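Long-range contacts in shikimate dehydrogenase (NADP(+)) (Thermotoga maritima, PDB 3U62), which probably catalyses the reversible NADPH-linked reduction of 3-dehydroshikimate to shikimate, a step on the pathway to chorismate and the aromatic amino acids: residues M1-I5 / I235-Y239; I6-V10 / T59-K63; M34-P38 / R48-Y53; Q77-A81 / A147-P151. The contacts are given in a common frame with arbitrary orientation. Residues are numbered along the deposited sequence.

Contact 1 of 4, residues M1-I5 / I235-Y239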
# COMPACT_ATOMS: atom_id res chain seq x y z
N MET A 1 9.91 20.70 -10.90
CA MET A 1 9.43 20.35 -9.53
C MET A 1 10.26 19.24 -8.90
O MET A 1 10.85 18.41 -9.60
CB MET A 1 7.95 19.97 -9.55
CG MET A 1 7.01 21.13 -9.85
SD MET A 1 5.26 20.72 -9.63
CE MET A 1 4.97 19.65 -11.04
N LYS A 2 10.30 19.23 -7.57
CA LYS A 2 11.08 18.25 -6.81
C LYS A 2 10.17 17.35 -5.99
O LYS A 2 9.27 17.83 -5.29
CB LYS A 2 12.08 18.96 -5.89
CG LYS A 2 13.19 19.71 -6.61
CD LYS A 2 14.07 20.46 -5.62
CE LYS A 2 15.16 21.25 -6.32
NZ LYS A 2 15.96 22.07 -5.37
N PHE A 3 10.42 16.04 -6.08
CA PHE A 3 9.66 15.04 -5.33
C PHE A 3 10.63 14.08 -4.64
O PHE A 3 11.82 14.06 -4.96
CB PHE A 3 8.73 14.26 -6.26
CG PHE A 3 7.80 15.14 -7.06
CD1 PHE A 3 8.13 15.54 -8.35
CD2 PHE A 3 6.60 15.58 -6.51
CE1 PHE A 3 7.28 16.36 -9.09
CE2 PHE A 3 5.74 16.40 -7.23
CZ PHE A 3 6.08 16.79 -8.53
N CYS A 4 10.12 13.32 -3.67
CA CYS A 4 10.90 12.25 -3.04
C CYS A 4 9.96 11.25 -2.40
O CYS A 4 8.73 11.42 -2.42
CB CYS A 4 11.87 12.81 -2.00
SG CYS A 4 11.09 13.67 -0.61
N ILE A 5 10.54 10.19 -1.85
CA ILE A 5 9.80 9.29 -0.98
C ILE A 5 10.41 9.38 0.42
O ILE A 5 11.63 9.32 0.58
CB ILE A 5 9.79 7.83 -1.52
CG1 ILE A 5 9.00 6.90 -0.60
CG2 ILE A 5 11.21 7.30 -1.79
CD1 ILE A 5 7.67 6.45 -1.16
N ILE A 235 -2.30 13.67 -9.63
CA ILE A 235 -2.39 14.68 -8.57
C ILE A 235 -1.33 15.77 -8.76
O ILE A 235 -1.63 16.96 -8.60
CB ILE A 235 -2.30 14.04 -7.16
CG1 ILE A 235 -3.58 13.26 -6.85
CG2 ILE A 235 -2.04 15.10 -6.08
CD1 ILE A 235 -3.50 12.35 -5.64
N TRP A 236 -0.12 15.36 -9.12
CA TRP A 236 0.99 16.29 -9.33
C TRP A 236 0.90 17.05 -10.65
O TRP A 236 1.70 17.95 -10.91
CB TRP A 236 2.33 15.55 -9.20
CG TRP A 236 2.60 15.01 -7.82
CD1 TRP A 236 2.13 15.51 -6.64
CD2 TRP A 236 3.43 13.88 -7.47
NE1 TRP A 236 2.60 14.76 -5.58
CE2 TRP A 236 3.41 13.77 -6.06
CE3 TRP A 236 4.20 12.97 -8.22
CZ2 TRP A 236 4.11 12.77 -5.38
CZ3 TRP A 236 4.90 11.98 -7.53
CH2 TRP A 236 4.85 11.88 -6.13
N GLY A 237 -0.08 16.69 -11.49
CA GLY A 237 -0.34 17.37 -12.76
C GLY A 237 0.71 17.09 -13.82
O GLY A 237 0.93 17.91 -14.71
N ILE A 238 1.34 15.92 -13.73
CA ILE A 238 2.46 15.57 -14.61
C ILE A 238 2.32 14.15 -15.18
O ILE A 238 3.31 13.45 -15.39
CB ILE A 238 3.83 15.73 -13.88
CG1 ILE A 238 3.84 14.96 -12.55
CG2 ILE A 238 4.14 17.21 -13.67
CD1 ILE A 238 5.16 14.98 -11.81
N TYR A 239 1.08 13.76 -15.45
CA TYR A 239 0.79 12.43 -15.97
C TYR A 239 0.74 12.40 -17.49
O TYR A 239 -0.04 13.11 -18.12
CB TYR A 239 -0.51 11.88 -15.37
CG TYR A 239 -0.91 10.52 -15.89
CD1 TYR A 239 -0.14 9.39 -15.62
CD2 TYR A 239 -2.07 10.36 -16.65
CE1 TYR A 239 -0.50 8.14 -16.10
CE2 TYR A 239 -2.44 9.11 -17.14
CZ TYR A 239 -1.66 8.00 -16.85
OH TYR A 239 -2.02 6.76 -17.33
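An aromatic stack between a sheet and the turn that follows a helix is the essence of this buried contact. Strand 2-7 belongs to the mixed sheet of the substrate-binding domain, and the turn after helix 222-235, from far along the sequence, packs against it. That helix ends in a Schellman motif, with Gly237 at positive phi (72°), and Trp236 and Ile238, the residues before and after this glycine, both point toward the strand. No hydrogen bond joins the two segments, so the adhesion is apolar. Phe3 points from the strand onto the indole: its ring and the six-membered ring of Trp236 stack face to face, centroids 4.3 Å apart and planes inclined by 28°. The indole nitrogen is satisfied at the same time, since Trp236 NE1 bonds to Val85 O on strand 84-86 of the same sheet. Met1 and Phe3 then share Ile238, whose CG2 lies 3.7 Å from Met1 CE while its CD1 lies 3.7 Å from Phe3 CE1.

Contact 2 of 4, residues I6-V10 / T59-K63. With SO4 (sulfate ion), chain C.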
# COMPACT_ATOMS: atom_id res chain seq x y z
N ILE A 6 9.55 9.54 1.42
CA ILE A 6 9.99 9.57 2.81
C ILE A 6 9.50 8.33 3.54
O ILE A 6 8.43 7.79 3.23
CB ILE A 6 9.56 10.88 3.54
CG1 ILE A 6 8.04 10.97 3.71
CG2 ILE A 6 10.07 12.12 2.79
CD1 ILE A 6 7.53 10.47 5.07
N GLY A 7 10.30 7.86 4.49
CA GLY A 7 9.98 6.65 5.24
C GLY A 7 11.17 6.14 6.02
O GLY A 7 12.20 6.82 6.13
N TYR A 8 11.02 4.94 6.58
CA TYR A 8 12.05 4.32 7.41
C TYR A 8 11.73 2.83 7.56
O TYR A 8 10.89 2.46 8.39
CB TYR A 8 12.09 4.99 8.78
CG TYR A 8 13.34 4.71 9.57
CD1 TYR A 8 14.56 5.29 9.21
CD2 TYR A 8 13.31 3.89 10.69
CE1 TYR A 8 15.71 5.05 9.93
CE2 TYR A 8 14.46 3.64 11.43
CZ TYR A 8 15.65 4.23 11.04
OH TYR A 8 16.80 3.98 11.77
N PRO A 9 12.38 1.97 6.76
CA PRO A 9 13.42 2.28 5.78
C PRO A 9 12.86 2.74 4.43
O PRO A 9 11.68 2.51 4.14
CB PRO A 9 14.13 0.94 5.60
CG PRO A 9 13.07 -0.07 5.82
CD PRO A 9 12.10 0.52 6.82
N VAL A 10 13.70 3.38 3.62
CA VAL A 10 13.31 3.81 2.28
C VAL A 10 14.47 3.81 1.27
O VAL A 10 14.25 4.02 0.08
CB VAL A 10 12.57 5.18 2.32
CG1 VAL A 10 13.55 6.35 2.17
CG2 VAL A 10 11.48 5.22 1.26
N THR A 59 5.84 6.52 2.99
CA THR A 59 5.60 5.11 3.27
C THR A 59 5.80 4.87 4.77
O THR A 59 5.90 5.83 5.54
CB THR A 59 6.49 4.19 2.38
OG1 THR A 59 6.12 2.82 2.57
CG2 THR A 59 7.98 4.38 2.68
N ILE A 60 5.83 3.60 5.18
CA ILE A 60 6.04 3.26 6.59
C ILE A 60 7.31 3.90 7.14
O ILE A 60 8.33 3.98 6.44
CB ILE A 60 6.07 1.72 6.82
CG1 ILE A 60 7.15 1.05 5.96
CG2 ILE A 60 4.69 1.11 6.56
CD1 ILE A 60 7.60 -0.32 6.48
N PRO A 61 7.27 4.38 8.40
CA PRO A 61 6.12 4.40 9.31
C PRO A 61 5.50 5.80 9.44
O PRO A 61 5.13 6.21 10.54
CB PRO A 61 6.76 4.00 10.64
CG PRO A 61 8.17 4.57 10.56
CD PRO A 61 8.49 4.81 9.09
N HIS A 62 5.38 6.51 8.32
CA HIS A 62 5.06 7.93 8.35
C HIS A 62 3.74 8.36 7.71
O HIS A 62 3.43 9.56 7.70
CB HIS A 62 6.20 8.73 7.72
CG HIS A 62 7.49 8.62 8.45
ND1 HIS A 62 8.72 8.79 7.84
CD2 HIS A 62 7.76 8.38 9.76
CE1 HIS A 62 9.68 8.64 8.73
NE2 HIS A 62 9.13 8.38 9.90
N LYS A 63 2.97 7.42 7.19
CA LYS A 63 1.72 7.76 6.48
C LYS A 63 0.69 8.44 7.38
O LYS A 63 0.09 9.45 6.99
CB LYS A 63 1.11 6.53 5.79
CG LYS A 63 1.96 5.99 4.64
CD LYS A 63 1.22 4.94 3.82
CE LYS A 63 0.90 3.67 4.62
NZ LYS A 63 2.12 3.00 5.14
S SO4 C . 2.13 3.99 8.59
O1 SO4 C . 2.91 3.23 9.55
O2 SO4 C . 1.52 5.14 9.26
O3 SO4 C . 1.09 3.14 8.03
O4 SO4 C . 3.00 4.45 7.51
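Two backbone hydrogen bonds tie the end of strand 2-7 to the loop after strand 55-58: Thr59 N gives to Ile6 O (2.9 Å, 166°) and Tyr8 N to Ile60 O (2.9 Å, 161°). The loop also turns back on itself through His62 N to Thr59 O, 2.9 Å. Between the cross-links Gly7 passes close to the loop, its CA 3.4 Å from Ile60 O; a beta carbon here would clash with that oxygen and with Thr59 CG2. Gly7 also pairs through its backbone with Ile37, and Val10 N is satisfied by Glu36 OE2. The parallel pairing of two central strands of the substrate-binding domain thus runs on into loops at the predicted active site, where Thr59 is expected to bind shikimate and Lys63 to act as proton acceptor. Lys63 holds a sulfate, probably from the crystallisation liquor: its N reaches O4 at 3.0 Å, while NZ bonds to O4 at 2.9 Å and O3 at 3.1 Å. Gly118 N and Glu64 N supply further donors.

Contact 3 of 4, residues M34-P38 / R48-Y53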
# COMPACT_ATOMS: atom_id res chain seq x y z
N MET A 34 14.92 10.62 -2.20
CA MET A 34 14.61 9.76 -1.06
C MET A 34 15.12 10.37 0.23
O MET A 34 16.22 10.93 0.28
CB MET A 34 15.18 8.35 -1.25
CG MET A 34 16.69 8.30 -1.50
SD MET A 34 17.40 6.66 -1.28
CE MET A 34 16.52 5.74 -2.54
N GLU A 35 14.32 10.26 1.29
CA GLU A 35 14.67 10.78 2.60
C GLU A 35 14.32 9.75 3.66
O GLU A 35 13.15 9.59 4.03
CB GLU A 35 13.94 12.11 2.87
CG GLU A 35 14.15 13.20 1.81
CD GLU A 35 15.40 14.06 2.05
OE1 GLU A 35 16.19 13.75 2.96
OE2 GLU A 35 15.58 15.05 1.31
N GLU A 36 15.34 9.03 4.14
CA GLU A 36 15.14 8.03 5.18
C GLU A 36 15.20 8.69 6.55
O GLU A 36 16.28 8.95 7.09
CB GLU A 36 16.16 6.89 5.06
CG GLU A 36 15.74 5.61 5.78
CD GLU A 36 16.64 4.44 5.45
OE1 GLU A 36 17.73 4.33 6.06
OE2 GLU A 36 16.27 3.62 4.59
N ILE A 37 14.02 8.97 7.10
CA ILE A 37 13.88 9.72 8.35
C ILE A 37 13.42 8.80 9.47
O ILE A 37 12.35 8.20 9.37
CB ILE A 37 12.87 10.89 8.18
CG1 ILE A 37 13.22 11.74 6.95
CG2 ILE A 37 12.84 11.75 9.45
CD1 ILE A 37 12.08 12.60 6.43
N PRO A 38 14.22 8.68 10.54
CA PRO A 38 13.77 7.90 11.69
C PRO A 38 12.61 8.60 12.42
O PRO A 38 12.55 9.83 12.42
CB PRO A 38 15.01 7.83 12.59
CG PRO A 38 15.84 9.00 12.19
CD PRO A 38 15.59 9.20 10.73
N ARG A 48 11.77 20.62 6.95
CA ARG A 48 12.73 20.76 5.86
C ARG A 48 12.18 20.20 4.55
O ARG A 48 12.30 20.82 3.49
CB ARG A 48 14.04 20.06 6.24
CG ARG A 48 15.13 20.11 5.18
CD ARG A 48 16.37 19.32 5.59
NE ARG A 48 16.13 17.88 5.70
CZ ARG A 48 16.23 17.01 4.70
NH1 ARG A 48 16.57 17.42 3.48
NH2 ARG A 48 15.98 15.72 4.91
N ILE A 49 11.57 19.01 4.63
CA ILE A 49 10.96 18.33 3.49
C ILE A 49 9.86 19.18 2.86
O ILE A 49 9.79 19.31 1.63
CB ILE A 49 10.38 16.94 3.89
CG1 ILE A 49 11.48 16.02 4.45
CG2 ILE A 49 9.64 16.27 2.71
CD1 ILE A 49 12.69 15.81 3.53
N LEU A 50 9.01 19.77 3.70
CA LEU A 50 7.89 20.60 3.25
C LEU A 50 8.36 21.86 2.52
O LEU A 50 7.65 22.39 1.66
CB LEU A 50 6.97 20.97 4.41
CG LEU A 50 6.15 19.84 5.05
CD1 LEU A 50 5.60 20.27 6.40
CD2 LEU A 50 5.02 19.38 4.13
N GLU A 51 9.56 22.33 2.86
CA GLU A 51 10.12 23.53 2.24
C GLU A 51 10.91 23.21 0.97
O GLU A 51 10.97 24.04 0.06
CB GLU A 51 11.00 24.29 3.23
CG GLU A 51 10.22 24.94 4.37
CD GLU A 51 11.10 25.80 5.26
OE1 GLU A 51 12.09 26.37 4.76
OE2 GLU A 51 10.78 25.93 6.46
N GLU A 52 11.50 22.02 0.91
CA GLU A 52 12.44 21.68 -0.16
C GLU A 52 11.82 20.95 -1.35
O GLU A 52 12.39 20.94 -2.45
CB GLU A 52 13.62 20.88 0.39
CG GLU A 52 14.62 21.73 1.17
CD GLU A 52 15.74 20.93 1.82
OE1 GLU A 52 15.80 19.70 1.62
OE2 GLU A 52 16.55 21.54 2.55
N TYR A 53 10.66 20.34 -1.13
CA TYR A 53 9.99 19.55 -2.16
C TYR A 53 8.61 20.10 -2.47
O TYR A 53 7.89 20.53 -1.57
CB TYR A 53 9.88 18.09 -1.71
CG TYR A 53 11.22 17.40 -1.55
CD1 TYR A 53 11.83 16.77 -2.63
CD2 TYR A 53 11.86 17.36 -0.31
CE1 TYR A 53 13.05 16.13 -2.49
CE2 TYR A 53 13.08 16.71 -0.16
CZ TYR A 53 13.67 16.10 -1.26
OH TYR A 53 14.88 15.46 -1.12
O HOH W 1 16.48 13.31 -2.04
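A carboxylate on a strand can gather several donors from a helix and the residue just after it if its side chain folds suitably, and Glu35 does so with chi1 and chi2 both in the m well (-56° and -86°). Glu35 OE1 accepts a nearly linear hydrogen bond from Arg48 NH2, 2.8 Å at 173°, as part of a salt bridge; Glu35 OE2 takes one from Tyr53 OH at 2.6 Å and a weak bond from Arg48 NH1 at 3.4 Å. Arg48 runs out through two t rotamers before chi3 turns to p, and its NH1 also meets Glu52 OE1 at 3.0 Å, one helical turn on, making a three-residue salt-bridge network. The setting is a beta-alpha-beta crossover of the substrate-binding domain: strand 31-36 is an edge strand within the chain, and helix 42-52 leads from it across strand 2-7 to strand 55-58. Beneath the charges the packing is apolar. Ile49, with chi1 and chi2 both m, sets CD1 3.4 Å from Glu35 CG and CG1 4.0 Å from Ile37 CD1. With chi1 m, Tyr53 OH also accepts from a water 2.8 Å away, and that water accepts from Met34 N at 3.1 Å.

Contact 4 of 4, residues Q77-A81 / A147-P151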
# COMPACT_ATOMS: atom_id res chain seq x y z
N GLN A 77 -8.43 11.27 5.42
CA GLN A 77 -8.92 11.39 6.79
C GLN A 77 -9.60 10.11 7.27
O GLN A 77 -9.35 9.64 8.38
CB GLN A 77 -9.88 12.57 6.93
CG GLN A 77 -9.22 13.94 6.89
CD GLN A 77 -10.22 15.08 6.76
OE1 GLN A 77 -11.21 14.98 6.04
NE2 GLN A 77 -9.96 16.17 7.47
N ARG A 78 -10.45 9.54 6.42
CA ARG A 78 -11.15 8.29 6.74
C ARG A 78 -10.17 7.13 6.91
O ARG A 78 -10.36 6.27 7.77
CB ARG A 78 -12.19 7.95 5.67
CG ARG A 78 -13.39 8.89 5.63
CD ARG A 78 -14.17 8.86 6.94
NE ARG A 78 -15.32 9.76 6.93
CZ ARG A 78 -16.16 9.92 7.95
NH1 ARG A 78 -15.99 9.25 9.08
NH2 ARG A 78 -17.17 10.77 7.83
N ILE A 79 -9.13 7.13 6.09
CA ILE A 79 -8.12 6.08 6.11
C ILE A 79 -7.10 6.31 7.23
O ILE A 79 -6.43 5.37 7.67
CB ILE A 79 -7.42 5.95 4.73
CG1 ILE A 79 -8.44 5.48 3.69
CG2 ILE A 79 -6.25 4.96 4.78
CD1 ILE A 79 -8.01 5.69 2.26
N LYS A 80 -6.99 7.56 7.69
CA LYS A 80 -5.96 7.97 8.66
C LYS A 80 -4.55 7.69 8.13
O LYS A 80 -3.68 7.23 8.88
CB LYS A 80 -6.17 7.30 10.03
CG LYS A 80 -7.53 7.53 10.66
CD LYS A 80 -7.61 6.86 12.02
CE LYS A 80 -9.01 6.92 12.59
NZ LYS A 80 -9.07 6.40 13.98
N ALA A 81 -4.34 7.96 6.85
CA ALA A 81 -3.04 7.78 6.21
C ALA A 81 -2.91 8.64 4.97
O ALA A 81 -3.82 8.71 4.15
CB ALA A 81 -2.81 6.31 5.87
N ALA A 147 -6.96 2.07 16.53
CA ALA A 147 -7.05 3.11 15.51
C ALA A 147 -8.06 2.75 14.42
O ALA A 147 -8.38 3.59 13.57
CB ALA A 147 -5.68 3.40 14.92
N LEU A 148 -8.54 1.51 14.44
CA LEU A 148 -9.50 1.04 13.44
C LEU A 148 -10.93 1.44 13.80
O LEU A 148 -11.45 1.03 14.84
CB LEU A 148 -9.43 -0.49 13.28
CG LEU A 148 -8.19 -1.10 12.62
CD1 LEU A 148 -8.24 -2.62 12.78
CD2 LEU A 148 -8.10 -0.73 11.14
N ASP A 149 -11.55 2.23 12.93
CA ASP A 149 -12.93 2.66 13.12
C ASP A 149 -13.88 2.03 12.11
O ASP A 149 -15.10 2.19 12.20
CB ASP A 149 -13.04 4.19 13.07
CG ASP A 149 -12.32 4.86 14.23
OD1 ASP A 149 -12.25 4.28 15.33
OD2 ASP A 149 -11.84 6.00 14.04
N PHE A 150 -13.32 1.31 11.14
CA PHE A 150 -14.08 0.66 10.08
C PHE A 150 -14.97 -0.47 10.62
O PHE A 150 -14.67 -1.05 11.67
CB PHE A 150 -13.13 0.10 9.02
CG PHE A 150 -12.42 1.15 8.22
CD1 PHE A 150 -11.05 1.37 8.40
CD2 PHE A 150 -13.10 1.93 7.29
CE1 PHE A 150 -10.38 2.34 7.66
CE2 PHE A 150 -12.43 2.90 6.54
CZ PHE A 150 -11.07 3.11 6.73
N PRO A 151 -16.06 -0.79 9.90
CA PRO A 151 -16.96 -1.88 10.30
C PRO A 151 -16.36 -3.25 10.00
O PRO A 151 -16.79 -3.94 9.06
CB PRO A 151 -18.23 -1.62 9.47
CG PRO A 151 -17.75 -0.91 8.27
CD PRO A 151 -16.55 -0.10 8.69
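The backbones stay well apart here, the closest CA pairs being Lys80 with Ala147 at 8.5 Å and Arg78 with Asp149 at 8.7 Å. Helix 74-79 stops in a Schellman motif whose C-prime residue, Lys80, has positive phi (58°), while the opposing segment is an irregular loop leading from helix 142-146 to strand 153-156. Side chains bridge the gap. Lys80 extends toward the loop with chi2 to chi4 all t, and its NZ hydrogen-bonds to Asp149 OD2 at 2.8 Å, within a salt bridge, and to Ala147 O at 2.9 Å. Beside it Phe150 places CZ 3.4 Å from Arg78 O, with Ile79 CA near the plane of the ring at its edge; helix 118-129 touches the same ring through Ile124 and Leu128. The substrate-binding domain thus meets the Rossmann-type NADP-binding domain. One ammonium group serving both a carboxylate and a carbonyl means that charge and hydrogen bonding join the domains here, beside the apolar Phe150 ring.

Three of the contacts cluster in the substrate-binding domain; the fourth joins it to the NADP-binding domain. Contacts 1 and 2 use successive parts of strand 2-7, their centres about 18 Å apart, while contact 3 adds the neighbouring strand 31-36, its centre about 14 Å from that of contact 1 and about 11 Å from that of contact 2. Probable hydrogen bonds from Glu35 N to Ile5 O and Ile37 N to Gly7 O connect them. Along the chain, contact 3 nests within contact 2; contact 4 follows, and contact 1 encloses all. The centres of contacts 4 and 2 are about 19 Å apart, yet Lys63 touches Ala81, linking the predicted catalytic loop to the interdomain segment.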